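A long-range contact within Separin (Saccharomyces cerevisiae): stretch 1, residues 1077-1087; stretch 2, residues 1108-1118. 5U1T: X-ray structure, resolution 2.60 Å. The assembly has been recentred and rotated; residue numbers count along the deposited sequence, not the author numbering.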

# COMPACT_ATOMS: atom_id res chain seq x y z
N ARG A 1077 -30.05 -15.73 15.00
CA ARG A 1077 -29.62 -16.29 16.28
C ARG A 1077 -28.52 -17.32 16.04
O ARG A 1077 -27.58 -17.45 16.82
N HIS A 1078 -28.65 -18.04 14.93
CA HIS A 1078 -27.80 -19.16 14.59
C HIS A 1078 -26.49 -18.75 13.87
O HIS A 1078 -25.41 -19.24 14.21
N MET A 1079 -26.60 -17.84 12.90
CA MET A 1079 -25.49 -17.42 12.05
C MET A 1079 -24.26 -16.91 12.82
O MET A 1079 -23.15 -17.27 12.47
N PRO A 1080 -24.43 -16.08 13.85
CA PRO A 1080 -23.20 -15.71 14.56
C PRO A 1080 -22.52 -16.89 15.24
O PRO A 1080 -21.30 -16.94 15.27
N LEU A 1081 -23.28 -17.82 15.79
CA LEU A 1081 -22.68 -18.93 16.53
C LEU A 1081 -21.95 -19.88 15.60
O LEU A 1081 -20.87 -20.36 15.91
N LEU A 1082 -22.53 -20.14 14.44
CA LEU A 1082 -21.91 -21.04 13.49
C LEU A 1082 -20.64 -20.41 12.93
O LEU A 1082 -19.62 -21.08 12.77
N PHE A 1083 -20.70 -19.12 12.63
CA PHE A 1083 -19.52 -18.42 12.14
C PHE A 1083 -18.42 -18.48 13.17
O PHE A 1083 -17.26 -18.72 12.84
N ASP A 1084 -18.79 -18.30 14.44
CA ASP A 1084 -17.85 -18.40 15.53
C ASP A 1084 -17.18 -19.76 15.54
O ASP A 1084 -15.96 -19.85 15.61
N LYS A 1085 -17.99 -20.82 15.47
CA LYS A 1085 -17.48 -22.18 15.49
C LYS A 1085 -16.55 -22.44 14.29
O LYS A 1085 -15.40 -22.84 14.47
N VAL A 1086 -17.04 -22.18 13.08
CA VAL A 1086 -16.27 -22.46 11.87
C VAL A 1086 -14.94 -21.71 11.81
O VAL A 1086 -13.88 -22.32 11.60
N LEU A 1087 -14.99 -20.39 12.01
CA LEU A 1087 -13.80 -19.55 11.98
C LEU A 1087 -12.76 -19.96 13.02
O LEU A 1087 -11.58 -19.61 12.90
N ASN A 1108 -16.50 -23.21 3.19
CA ASN A 1108 -17.07 -21.89 2.98
C ASN A 1108 -18.59 -21.91 3.09
O ASN A 1108 -19.30 -21.94 2.07
N ILE A 1109 -19.09 -21.89 4.32
CA ILE A 1109 -20.52 -21.88 4.61
C ILE A 1109 -21.24 -20.72 3.93
O ILE A 1109 -20.60 -19.80 3.44
N SER A 1110 -22.57 -20.75 3.94
CA SER A 1110 -23.39 -19.56 3.61
C SER A 1110 -24.88 -19.74 3.95
O SER A 1110 -25.38 -20.88 4.07
N THR A 1111 -25.57 -18.59 4.06
CA THR A 1111 -26.98 -18.48 4.44
C THR A 1111 -27.91 -19.46 3.71
O THR A 1111 -28.96 -19.87 4.22
N ILE A 1112 -27.48 -19.88 2.53
CA ILE A 1112 -28.26 -20.81 1.73
C ILE A 1112 -28.39 -22.18 2.40
O ILE A 1112 -29.50 -22.60 2.75
N THR A 1113 -27.28 -22.88 2.59
CA THR A 1113 -27.32 -24.17 3.28
C THR A 1113 -27.80 -23.97 4.70
O THR A 1113 -28.52 -24.82 5.23
N GLU A 1114 -27.43 -22.84 5.30
CA GLU A 1114 -27.88 -22.55 6.67
C GLU A 1114 -29.39 -22.36 6.79
O GLU A 1114 -29.98 -22.58 7.85
N SER A 1115 -30.00 -21.94 5.69
CA SER A 1115 -31.44 -21.74 5.68
C SER A 1115 -32.17 -23.09 5.84
O SER A 1115 -33.15 -23.19 6.56
N ILE A 1116 -31.68 -24.11 5.15
CA ILE A 1116 -32.25 -25.45 5.26
C ILE A 1116 -32.14 -26.01 6.67
O ILE A 1116 -33.07 -26.60 7.18
N ARG A 1117 -30.98 -25.81 7.28
CA ARG A 1117 -30.71 -26.34 8.60
C ARG A 1117 -31.60 -25.67 9.64
O ARG A 1117 -31.92 -26.27 10.66
N VAL A 1118 -32.00 -24.43 9.37
CA VAL A 1118 -32.76 -23.69 10.36
C VAL A 1118 -34.23 -24.10 10.30
O VAL A 1118 -34.92 -24.17 11.32

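Which side chains fill the space between the two stretches? Stretch 1 is part of a helix, kinked around Pro1080 and Leu1081, and stretch 2 enters its helix at Thr1111, directly after the loop residues Ile1109 and Ser1110; the two helix axes come no nearer than 11.1 Å, at 119° between their N-to-C directions, so the gap is bridged by side chains. From stretch 1, His1078, Leu1082 and Val1086 send their CA-to-CB bonds toward the other stretch. They are spaced four residues apart, roughly one helical turn, and so line up along one side of the helix. Met1079 and Phe1083 start sideways, but the ends of their side chains come nearer. Stretch 2 answers with Ile1109, Glu1114 and Arg1117, all directed toward stretch 1, and with Thr1111, whose CA-to-CB bond points sideways. Together the two sides bury 439 Å².

What holds the apolar part together? Ile1109, in the loop before the helix, is the hub, with 92 Å² covered, more than any other residue here. Its chi1 is p, while chi2, at 117°, lies between wells. The methyl CD1 of Ile1109 meets three side chains: CE1 of Phe1083 at 3.5 Å, CD2 of Leu1082 at 3.9 Å and CE of Met1079 at 4.0 Å. On its other branch, CG2 of Ile1109 lies 3.9 Å from CG2 of Val1086, whose chi1 is t. Leu1082 adopts the t, p rotamer, which carries CD2 to Ile1109, whereas the chi1 of Phe1083 is off a well at -91°. These contacts are van der Waals packing, and one loop residue thereby touches two successive turns of the facing helix.

How does Met1079 reach across despite its sideways start? Its chi1 and chi2 are both m, and chi3, at -94°, is between wells; the bent chain brings CE to 3.3 Å from OG1 of Thr1111, whose own chi1 is m. Further back along the same side chain, SD of Met1079 lies 3.6 Å from CG of Glu1114, packing against the aliphatic part of an otherwise charged residue.

Where are the polar partners? A single hydrogen bond crosses the contact: NE2 of His1078 donates to OE1 of Glu1114 at 2.9 Å, with an N-H...acceptor angle of 160°, close to straight. The carboxylate oxygen sits at the edge of the imidazole, near its plane, as such a bond requires; chi1 of His1078 is t and that of Glu1114 is m. Within stretch 2, NH2 of Arg1117 forms a salt bridge with the same OE1 of Glu1114 at 3.3 Å, but the oxygen lies well out of the guanidinium plane, so the attraction is one of charge alone. Arg1117, with chi1 t, also brings NH1 to 3.4 Å from CE1 of His1078, at the imidazole edge, and NH2 to 3.8 Å from CD1 of Leu1082. Leu1082 in turn sets CD2 3.3 Å from CD of Glu1114, joining the polar cluster to the apolar one.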

# COMPACT_ATOMS: atom_id res chain seq x y z
CB ARG A 1077 -30.80 -16.92 17.03
CG ARG A 1077 -31.75 -15.90 17.65
CD ARG A 1077 -32.75 -16.56 18.58
NE ARG A 1077 -33.67 -17.46 17.89
CZ ARG A 1077 -34.98 -17.25 17.80
NH1 ARG A 1077 -35.53 -16.15 18.33
NH2 ARG A 1077 -35.76 -18.13 17.17
CB HIS A 1078 -28.62 -20.12 13.71
CG HIS A 1078 -27.82 -21.22 13.10
ND1 HIS A 1078 -27.26 -22.24 13.84
CD2 HIS A 1078 -27.50 -21.47 11.81
CE1 HIS A 1078 -26.62 -23.07 13.03
NE2 HIS A 1078 -26.76 -22.63 11.79
CB MET A 1079 -25.95 -16.36 11.06
CG MET A 1079 -26.88 -16.86 9.97
SD MET A 1079 -26.33 -18.38 9.17
CE MET A 1079 -25.43 -17.80 7.73
CB PRO A 1080 -23.68 -14.71 15.61
CG PRO A 1080 -25.02 -14.27 15.15
CD PRO A 1080 -25.61 -15.40 14.41
CB LEU A 1081 -23.75 -19.68 17.34
CG LEU A 1081 -24.44 -18.82 18.41
CD1 LEU A 1081 -25.75 -19.49 18.92
CD2 LEU A 1081 -23.51 -18.51 19.56
CB LEU A 1082 -22.87 -21.38 12.36
CG LEU A 1082 -22.30 -22.33 11.32
CD1 LEU A 1082 -22.26 -23.78 11.81
CD2 LEU A 1082 -23.08 -22.20 10.05
CB PHE A 1083 -19.84 -16.97 11.79
CG PHE A 1083 -20.27 -16.78 10.37
CD1 PHE A 1083 -19.54 -17.38 9.34
CD2 PHE A 1083 -21.39 -16.04 10.05
CE1 PHE A 1083 -19.93 -17.22 8.02
CE2 PHE A 1083 -21.77 -15.89 8.73
CZ PHE A 1083 -21.04 -16.48 7.72
CB ASP A 1084 -18.53 -18.16 16.87
CG ASP A 1084 -17.54 -18.10 18.01
OD1 ASP A 1084 -17.09 -19.16 18.48
OD2 ASP A 1084 -17.18 -16.98 18.43
CB LYS A 1085 -18.63 -23.19 15.53
CG LYS A 1085 -18.23 -24.66 15.55
CD LYS A 1085 -17.71 -25.12 16.90
CE LYS A 1085 -17.48 -26.64 16.88
NZ LYS A 1085 -16.89 -27.20 18.13
CB VAL A 1086 -17.08 -22.13 10.60
CG1 VAL A 1086 -16.18 -22.17 9.37
CG2 VAL A 1086 -18.24 -23.10 10.44
CB LEU A 1087 -14.17 -18.08 12.17
CG LEU A 1087 -14.59 -17.34 10.90
CD1 LEU A 1087 -15.07 -15.94 11.21
CD2 LEU A 1087 -13.45 -17.28 9.89
CB ASN A 1108 -16.65 -21.34 1.62
CG ASN A 1108 -16.34 -19.84 1.65
OD1 ASN A 1108 -15.96 -19.28 2.68
ND2 ASN A 1108 -16.51 -19.18 0.51
CB ILE A 1109 -20.77 -21.77 6.13
CG1 ILE A 1109 -20.72 -20.32 6.57
CG2 ILE A 1109 -19.71 -22.53 6.91
CD1 ILE A 1109 -22.02 -19.84 7.12
CB SER A 1110 -23.25 -19.18 2.13
OG SER A 1110 -23.82 -17.91 1.90
CB THR A 1111 -27.47 -17.02 4.23
OG1 THR A 1111 -27.25 -16.27 5.43
CG2 THR A 1111 -28.96 -16.95 3.87
CB ILE A 1112 -27.62 -20.96 0.34
CG1 ILE A 1112 -27.24 -19.56 -0.21
CG2 ILE A 1112 -28.53 -21.74 -0.60
CD1 ILE A 1112 -28.38 -18.50 -0.12
CB THR A 1113 -25.94 -24.91 3.29
OG1 THR A 1113 -25.99 -26.02 4.20
CG2 THR A 1113 -24.75 -23.93 3.63
CB GLU A 1114 -27.17 -21.32 7.22
CG GLU A 1114 -25.79 -21.63 7.73
CD GLU A 1114 -25.61 -23.10 8.08
OE1 GLU A 1114 -26.12 -23.54 9.13
OE2 GLU A 1114 -24.93 -23.82 7.30
CB SER A 1115 -31.86 -21.05 4.39
OG SER A 1115 -33.14 -20.48 4.52
CB ILE A 1116 -31.56 -26.43 4.30
CG1 ILE A 1116 -31.42 -25.81 2.91
CG2 ILE A 1116 -32.30 -27.76 4.27
CD1 ILE A 1116 -30.49 -26.58 2.02
CB ARG A 1117 -29.22 -26.15 8.94
CG ARG A 1117 -28.85 -26.48 10.39
CD ARG A 1117 -27.87 -27.64 10.50
NE ARG A 1117 -26.57 -27.27 9.95
CZ ARG A 1117 -25.66 -26.54 10.59
NH1 ARG A 1117 -25.89 -26.12 11.83
NH2 ARG A 1117 -24.51 -26.25 9.99
CB VAL A 1118 -32.62 -22.14 10.19
CG1 VAL A 1118 -33.35 -21.62 8.97
CG2 VAL A 1118 -33.17 -21.44 11.40